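Local coordinates for hypothetical protein (Ruminococcus gnavus, PDB 4QAN) that is of unknown function but has a cystatin-like fold, as a divergent member of the NTF2-like superfamily, and binds a magnesium ion, at residues 373-376 with 377-380. Sequence-based numbering, arbitrary orientation.
Sequences ESRK and TSEQ
Glu379 reaches back one turn to Arg375 and Lys376, illustrating how side chains three to four residues apart share out carbonyls and charges at a surface turn. Its CB lies 3.6 Å from Lys376 O; CG follows at 3.5 Å from Arg375 O, and CD at 3.6 Å from that same Arg375 O. At the carboxylate the two oxygens part company: OE2 forms a salt bridge with Arg375 NH1 at 3.5 Å, meeting the guanidinium at its edge, while OE1 rests against Lys376 CD and makes a long salt bridge to Lys376 NZ. The guanidinium and carboxylate planes stand 59° apart, so the pairing is not a flat two-pronged one; the guanidinium's stronger salt bridge runs from NH2 to Glu372 OE2.

Hydroxyls add to the backbone bonds. Glu373 O accepts both Thr377 N and, at 2.7 Å, Thr377 OG1, which arrive from opposite faces of its carbonyl plane; OG1 gets there because it sits beside its own backbone N (chi1 -55°). Ser378 OG, turned between its N and carbonyl carbon (chi1 68°), gives a 2.6 Å bond to Arg375 O from the same face as Glu379 N. That amide also makes a weak bond to Lys376 O, to which Gln380 folds back to offer NE2 at 3.3 Å, with the oxygen close to its amide plane. A leucine in place of Gln380 would probably leave Lys376 O to that weak bond, the NE2 donor lost.

On the sheet-facing side, Ser374, Thr377 and Ser378 meet the mixed sheet: helix 371-378 packs against strands 305-314, 322-331 and 334-344, touching Ile308, Ile311, Leu328 and Leu337, while Lys309 from the first of these strands binds the carbonyls of Ser378 and Gln380, just before strand 383-384 joins that sheet.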
loop_
_atom_site.group_PDB
_atom_site.type_symbol
_atom_site.label_atom_id
_atom_site.label_comp_id
_atom_site.label_asym_id
_atom_site.label_seq_id
_atom_site.Cartn_x
_atom_site.Cartn_y
_atom_site.Cartn_z
ATOM N N GLU A 373 10.068 -24.286 -24.374
ATOM C CA GLU A 373 10.865 -23.791 -23.260
ATOM C C GLU A 373 10.352 -24.293 -21.894
ATOM O O GLU A 373 11.140 -24.626 -21.011
ATOM C CB GLU A 373 10.896 -22.255 -23.276
ATOM C CG GLU A 373 11.714 -21.657 -24.407
ATOM C CD GLU A 373 11.464 -20.169 -24.618
ATOM O OE1 GLU A 373 10.889 -19.501 -23.726
ATOM O OE2 GLU A 373 11.846 -19.663 -25.694
ATOM N N SER A 374 9.032 -24.336 -21.724
ATOM C CA SER A 374 8.422 -24.743 -20.453
ATOM C C SER A 374 8.678 -26.215 -20.160
ATOM O O SER A 374 8.909 -26.589 -19.016
ATOM C CB SER A 374 6.919 -24.493 -20.496
ATOM O OG SER A 374 6.315 -24.777 -19.254
ATOM N N ARG A 375 8.631 -27.047 -21.200
ATOM C CA ARG A 375 8.863 -28.480 -21.044
ATOM C C ARG A 375 10.330 -28.790 -20.759
ATOM O O ARG A 375 10.632 -29.683 -19.968
ATOM C CB ARG A 375 8.410 -29.252 -22.286
ATOM C CG ARG A 375 8.426 -30.770 -22.093
ATOM C CD ARG A 375 8.031 -31.535 -23.348
ATOM N NE ARG A 375 8.599 -30.960 -24.569
ATOM C CZ ARG A 375 9.887 -31.001 -24.922
ATOM N NH1 ARG A 375 10.797 -31.586 -24.146
ATOM N NH2 ARG A 375 10.270 -30.438 -26.064
ATOM N N LYS A 376 11.234 -28.072 -21.422
ATOM C CA LYS A 376 12.669 -28.223 -21.163
ATOM C C LYS A 376 13.031 -27.822 -19.735
ATOM O O LYS A 376 13.860 -28.475 -19.094
ATOM C CB LYS A 376 13.497 -27.396 -22.159
ATOM C CG LYS A 376 13.487 -27.949 -23.578
ATOM C CD LYS A 376 14.173 -29.307 -23.644
ATOM C CE LYS A 376 13.915 -30.006 -24.963
ATOM N NZ LYS A 376 14.320 -31.433 -24.883
ATOM N N THR A 377 12.409 -26.748 -19.252
ATOM C CA THR A 377 12.641 -26.251 -17.908
ATOM C C THR A 377 12.105 -27.235 -16.864
ATOM O O THR A 377 12.775 -27.519 -15.870
ATOM C CB THR A 377 11.986 -24.864 -17.723
ATOM O OG1 THR A 377 12.463 -23.958 -18.734
ATOM C CG2 THR A 377 12.290 -24.292 -16.350
ATOM N N SER A 378 10.910 -27.772 -17.105
ATOM C CA SER A 378 10.295 -28.757 -16.203
ATOM C C SER A 378 11.130 -30.022 -16.026
ATOM O O SER A 378 11.028 -30.695 -15.007
ATOM C CB SER A 378 8.899 -29.149 -16.705
ATOM O OG SER A 378 8.988 -29.880 -17.920
ATOM N N GLU A 379 11.937 -30.355 -17.028
ATOM C CA GLU A 379 12.848 -31.500 -16.951
ATOM C C GLU A 379 14.109 -31.248 -16.112
ATOM O O GLU A 379 14.793 -32.195 -15.733
ATOM C CB GLU A 379 13.266 -31.940 -18.356
ATOM C CG GLU A 379 12.173 -32.656 -19.132
ATOM C CD GLU A 379 12.475 -32.762 -20.619
ATOM O OE1 GLU A 379 13.450 -32.136 -21.101
ATOM O OE2 GLU A 379 11.722 -33.476 -21.314
ATOM N N GLN A 380 14.428 -29.989 -15.843
ATOM C CA GLN A 380 15.589 -29.649 -15.014
ATOM C C GLN A 380 15.329 -29.916 -13.538
ATOM O O GLN A 380 14.242 -29.643 -13.029
ATOM C CB GLN A 380 15.950 -28.170 -15.164
ATOM C CG GLN A 380 16.215 -27.720 -16.585
ATOM C CD GLN A 380 17.273 -28.561 -17.244
ATOM O OE1 GLN A 380 18.441 -28.494 -16.875
ATOM N NE2 GLN A 380 16.868 -29.375 -18.217
#